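PDB 6MFI: metallo-beta-lactamase from Simiduia agarivorans, which probably hydrolyses beta-lactam antibiotics with two bound zinc ions, as a class B3 metallo-beta-lactamase. Local coordinates for residues 38-43 with 254-259; 233-238 with 284-289. One frame throughout, in Å; residues are numbered along the deposited sequence.

Contact 1: residues 38-43 with 254-259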
# COMPACT_ATOMS: atom_id res chain seq x y z
N ALA A 38 17.49 -1.59 -4.60
CA ALA A 38 18.18 -1.66 -3.32
C ALA A 38 17.20 -1.40 -2.18
O ALA A 38 16.02 -1.11 -2.40
CB ALA A 38 19.34 -0.66 -3.29
N ASP A 39 17.71 -1.50 -0.96
CA ASP A 39 16.89 -1.23 0.22
C ASP A 39 16.68 0.27 0.38
O ASP A 39 17.63 1.05 0.28
CB ASP A 39 17.55 -1.81 1.47
CG ASP A 39 17.16 -3.25 1.72
OD1 ASP A 39 15.96 -3.58 1.55
OD2 ASP A 39 18.03 -4.06 2.10
N TRP A 40 15.43 0.66 0.62
CA TRP A 40 15.05 2.07 0.78
C TRP A 40 15.50 2.89 -0.43
O TRP A 40 16.14 3.94 -0.30
CB TRP A 40 15.62 2.64 2.08
CG TRP A 40 15.15 1.93 3.31
CD1 TRP A 40 15.90 1.20 4.17
CD2 TRP A 40 13.81 1.91 3.82
NE1 TRP A 40 15.12 0.71 5.19
CE2 TRP A 40 13.83 1.13 5.00
CE3 TRP A 40 12.60 2.46 3.40
CZ2 TRP A 40 12.68 0.90 5.75
CZ3 TRP A 40 11.46 2.23 4.15
CH2 TRP A 40 11.51 1.45 5.32
N ASP A 41 15.16 2.40 -1.62
CA ASP A 41 15.57 3.04 -2.85
C ASP A 41 14.75 4.31 -3.09
O ASP A 41 13.80 4.62 -2.36
CB ASP A 41 15.43 2.08 -4.03
CG ASP A 41 16.63 2.09 -4.94
OD1 ASP A 41 17.28 3.15 -5.05
OD2 ASP A 41 16.93 1.04 -5.54
N ALA A 42 15.13 5.05 -4.13
CA ALA A 42 14.41 6.26 -4.49
C ALA A 42 12.98 5.92 -4.89
O ALA A 42 12.70 4.86 -5.46
CB ALA A 42 15.12 6.98 -5.63
N TRP A 43 12.06 6.84 -4.59
CA TRP A 43 10.64 6.59 -4.83
C TRP A 43 10.35 6.44 -6.32
O TRP A 43 9.52 5.61 -6.71
CB TRP A 43 9.80 7.71 -4.24
CG TRP A 43 9.79 7.75 -2.74
CD1 TRP A 43 10.20 6.76 -1.89
CD2 TRP A 43 9.34 8.83 -1.91
NE1 TRP A 43 10.03 7.16 -0.59
CE2 TRP A 43 9.51 8.42 -0.57
CE3 TRP A 43 8.82 10.10 -2.17
CZ2 TRP A 43 9.17 9.24 0.50
CZ3 TRP A 43 8.49 10.91 -1.10
CH2 TRP A 43 8.66 10.48 0.22
N PRO A 254 8.71 -1.17 0.26
CA PRO A 254 9.07 -2.59 0.32
C PRO A 254 10.03 -2.94 1.45
O PRO A 254 9.92 -4.02 2.03
CB PRO A 254 9.71 -2.85 -1.05
CG PRO A 254 9.11 -1.81 -1.94
CD PRO A 254 8.94 -0.59 -1.08
N SER A 255 10.95 -2.04 1.80
CA SER A 255 11.90 -2.33 2.87
C SER A 255 11.26 -2.30 4.25
O SER A 255 11.91 -2.71 5.22
CB SER A 255 13.07 -1.35 2.81
OG SER A 255 13.84 -1.54 1.64
N ALA A 256 10.01 -1.83 4.37
CA ALA A 256 9.34 -1.86 5.66
C ALA A 256 9.10 -3.28 6.14
O ALA A 256 9.09 -3.53 7.35
CB ALA A 256 8.02 -1.09 5.59
N SER A 257 8.89 -4.22 5.22
CA SER A 257 8.72 -5.63 5.55
C SER A 257 9.92 -6.47 5.12
O SER A 257 9.81 -7.70 5.04
CB SER A 257 7.43 -6.17 4.92
OG SER A 257 7.34 -5.83 3.55
N GLN A 258 11.05 -5.83 4.83
CA GLN A 258 12.26 -6.51 4.38
C GLN A 258 11.98 -7.37 3.15
O GLN A 258 12.45 -8.50 3.02
CB GLN A 258 12.87 -7.35 5.50
CG GLN A 258 13.16 -6.56 6.77
CD GLN A 258 14.10 -7.29 7.71
OE1 GLN A 258 14.97 -8.04 7.28
NE2 GLN A 258 13.93 -7.06 9.01
N MET A 259 11.18 -6.81 2.22
CA MET A 259 10.81 -7.55 1.02
C MET A 259 12.03 -7.93 0.19
O MET A 259 12.09 -9.03 -0.37
CB MET A 259 9.84 -6.72 0.18
CG MET A 259 9.06 -7.53 -0.84
SD MET A 259 7.90 -6.51 -1.77
CE MET A 259 8.97 -5.90 -3.07
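The irregular backbone of 38-43 passes the short 3-10 turn 254-256 most closely at D39 and S255, whose CA atoms stand 5.8 Å apart, with W40 in a left-handed conformation right after D39. That turn of the chain brings the amide of W40 and the carboxylate of D39 to the same serine hydroxyl. S255 OG lies 2.9 Å from W40 N, accepting a somewhat bent N-H bond (151°), and donates its own proton to D39 OD1, also at 2.9 Å. The carboxylate oxygen is met on its anti side, about 20° out of the plane. One bond received and one given fix the rotation of the hydroxyl.

The rest of S255 is spent on the indole. Its CB sits over the centre of the W40 ring system, 3.5 Å from the centroid of the six-membered ring in a CH-pi contact, and comes closest at W40 CE2, 3.4 Å away. W40 holds CG anti to its carbonyl carbon (chi1 -60°), which brings one face of the indole against S255 CB. The far corner of the ring, CH2, reaches A256, 3.7 Å from A256 N, and brushes A256 CB.

The same indole touches H253, a ligand of the second zinc ion, so it stands at the margin of the metal site, its side chain about 8 Å from a bound zinc ion. Within 38-43, D41 OD2 takes the amide of A38, 2.8 Å from A38 N. Through S255, the loop that follows helix 30-36 and leads to strand 50-53 meets the loop between strand 248-250 and helix 259-265, while D39 also packs against R260 and Q261 of that helix.

Contact 2: residues 233-238 with 284-289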
# COMPACT_ATOMS: atom_id res chain seq x y z
N ALA A 233 -7.67 5.08 17.89
CA ALA A 233 -7.95 4.45 16.61
C ALA A 233 -6.67 3.89 16.00
O ALA A 233 -6.70 2.87 15.30
CB ALA A 233 -8.61 5.44 15.67
N TYR A 234 -5.54 4.56 16.24
CA TYR A 234 -4.23 4.01 15.89
C TYR A 234 -4.02 2.66 16.55
O TYR A 234 -3.59 1.69 15.91
CB TYR A 234 -3.14 5.00 16.30
CG TYR A 234 -1.82 4.89 15.56
CD1 TYR A 234 -0.90 5.93 15.62
CD2 TYR A 234 -1.50 3.77 14.81
CE1 TYR A 234 0.31 5.85 14.95
CE2 TYR A 234 -0.29 3.68 14.14
CZ TYR A 234 0.61 4.72 14.22
OH TYR A 234 1.81 4.64 13.55
N ARG A 235 -4.34 2.56 17.85
CA ARG A 235 -4.20 1.30 18.56
C ARG A 235 -5.19 0.26 18.04
O ARG A 235 -4.85 -0.93 17.94
CB ARG A 235 -4.42 1.51 20.06
CG ARG A 235 -3.47 2.49 20.72
CD ARG A 235 -2.08 1.91 20.92
NE ARG A 235 -1.49 2.35 22.18
CZ ARG A 235 -0.95 3.55 22.37
NH1 ARG A 235 -0.92 4.44 21.39
NH2 ARG A 235 -0.43 3.86 23.56
N LEU A 236 -6.41 0.69 17.70
CA LEU A 236 -7.44 -0.25 17.29
C LEU A 236 -7.09 -0.94 15.98
O LEU A 236 -7.33 -2.14 15.82
CB LEU A 236 -8.78 0.47 17.18
CG LEU A 236 -10.04 -0.34 17.51
CD1 LEU A 236 -9.97 -0.86 18.94
CD2 LEU A 236 -11.29 0.49 17.30
N GLY A 237 -6.50 -0.20 15.04
CA GLY A 237 -6.10 -0.80 13.78
C GLY A 237 -4.87 -1.67 13.92
O GLY A 237 -4.73 -2.69 13.24
N LEU A 238 -3.94 -1.26 14.78
CA LEU A 238 -2.73 -2.06 15.02
C LEU A 238 -3.08 -3.40 15.65
O LEU A 238 -2.58 -4.44 15.23
CB LEU A 238 -1.76 -1.28 15.90
CG LEU A 238 -0.81 -0.34 15.17
CD1 LEU A 238 0.03 0.47 16.15
CD2 LEU A 238 0.08 -1.14 14.24
N ALA A 284 6.04 -0.83 18.91
CA ALA A 284 7.29 -0.47 19.56
C ALA A 284 7.76 0.91 19.11
O ALA A 284 8.15 1.74 19.94
CB ALA A 284 8.36 -1.52 19.27
N ARG A 285 7.70 1.18 17.80
CA ARG A 285 8.07 2.51 17.31
C ARG A 285 7.11 3.57 17.83
O ARG A 285 7.53 4.70 18.12
CB ARG A 285 8.08 2.51 15.78
CG ARG A 285 9.22 1.72 15.16
CD ARG A 285 9.15 1.77 13.64
NE ARG A 285 9.15 3.14 13.13
CZ ARG A 285 8.87 3.47 11.88
NH1 ARG A 285 8.55 2.53 11.00
NH2 ARG A 285 8.91 4.74 11.51
N LEU A 286 5.83 3.24 17.96
CA LEU A 286 4.86 4.19 18.49
C LEU A 286 5.12 4.49 19.96
O LEU A 286 5.00 5.64 20.40
CB LEU A 286 3.44 3.67 18.28
CG LEU A 286 2.30 4.41 18.98
CD1 LEU A 286 2.24 5.86 18.53
CD2 LEU A 286 0.97 3.71 18.72
N ALA A 287 5.49 3.46 20.73
CA ALA A 287 5.80 3.68 22.14
C ALA A 287 7.03 4.56 22.31
O ALA A 287 7.09 5.39 23.22
CB ALA A 287 5.99 2.33 22.85
N GLN A 288 8.03 4.39 21.44
CA GLN A 288 9.19 5.27 21.47
C GLN A 288 8.88 6.64 20.90
O GLN A 288 9.53 7.63 21.26
CB GLN A 288 10.36 4.63 20.71
CG GLN A 288 10.62 3.17 21.07
CD GLN A 288 11.66 2.52 20.19
OE1 GLN A 288 12.25 1.50 20.57
NE2 GLN A 288 11.89 3.08 19.01
N ARG A 289 7.90 6.73 20.00
CA ARG A 289 7.48 8.04 19.49
C ARG A 289 6.81 8.85 20.59
O ARG A 289 7.10 10.04 20.77
CB ARG A 289 6.55 7.87 18.30
CG ARG A 289 5.85 9.15 17.85
CD ARG A 289 6.85 10.24 17.51
NE ARG A 289 6.27 11.57 17.64
CZ ARG A 289 5.95 12.36 16.62
NH1 ARG A 289 5.43 13.56 16.85
NH2 ARG A 289 6.16 11.96 15.38
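L286 lays its CD2 methyl over the centre of the Y234 ring, 4.3 Å from the centroid and only 11° off the ring normal, a CH-pi contact. The pair belongs to two antiparallel helices of the metallo-beta-lactamase fold, 228-242 and the C-terminal 274-291. Within the contact their axes come no nearer than 12.4 Å, with 162° between their directions, a wide spacing that long side chains have to bridge. From 284-289 the contact is made by L286 alone, which meets three residues of the other helix: Y234, R235 and L238.

Y234 carries its ring across the gap because CG is anti to the backbone N (chi1 -156°). L286 CG is likewise anti to its backbone N, and the two side chains slide past each other in opposite directions. L286 CD1 arrives near the rim carbon Y234 CE1, at 4.1 Å, while CD2 takes the ring face. One turn further along helix 228-242, L238 adds its CD1 methyl at 4.2 Å from L286 CD2, so that this branch of the leucine has an aromatic ring and an aliphatic methyl for neighbours, besides the arginine R235. L238 also rests on I282 and S283, extending the apolar seam toward the earlier turns of helix 274-291.

Y234 and L238 are buried, as is L286; R235 marks the exposed border of the seam. Y234 also touches P216 and I282, and its side chain comes within about 5 Å of that of H188, a ligand of the first zinc ion, which places this helix pair near the metal site. The chain of R235 is bent at chi2 and chi3, bringing the guanidinium obliquely to the leucine, with R235 NH1 3.4 Å from L286 CD2.

The centres of contact 1 and contact 2 lie 21 Å apart; they do not touch, although their nearest atoms are about 6 Å from each other. Along the chain the segments alternate: 38-43, 233-238, 254-259, 284-289. The short strand 248-250, at the edge of the five-stranded sheet, separates helix 228-242 from the loop 254-259, and helix 259-265 separates that loop from helix 274-291. Contact 1 ties the N-terminal region to this C-terminal part, whereas contact 2 joins two helices within it. Each approaches the dinuclear zinc site: contact 1 beside H253, contact 2 near H188, ligands of different zinc ions.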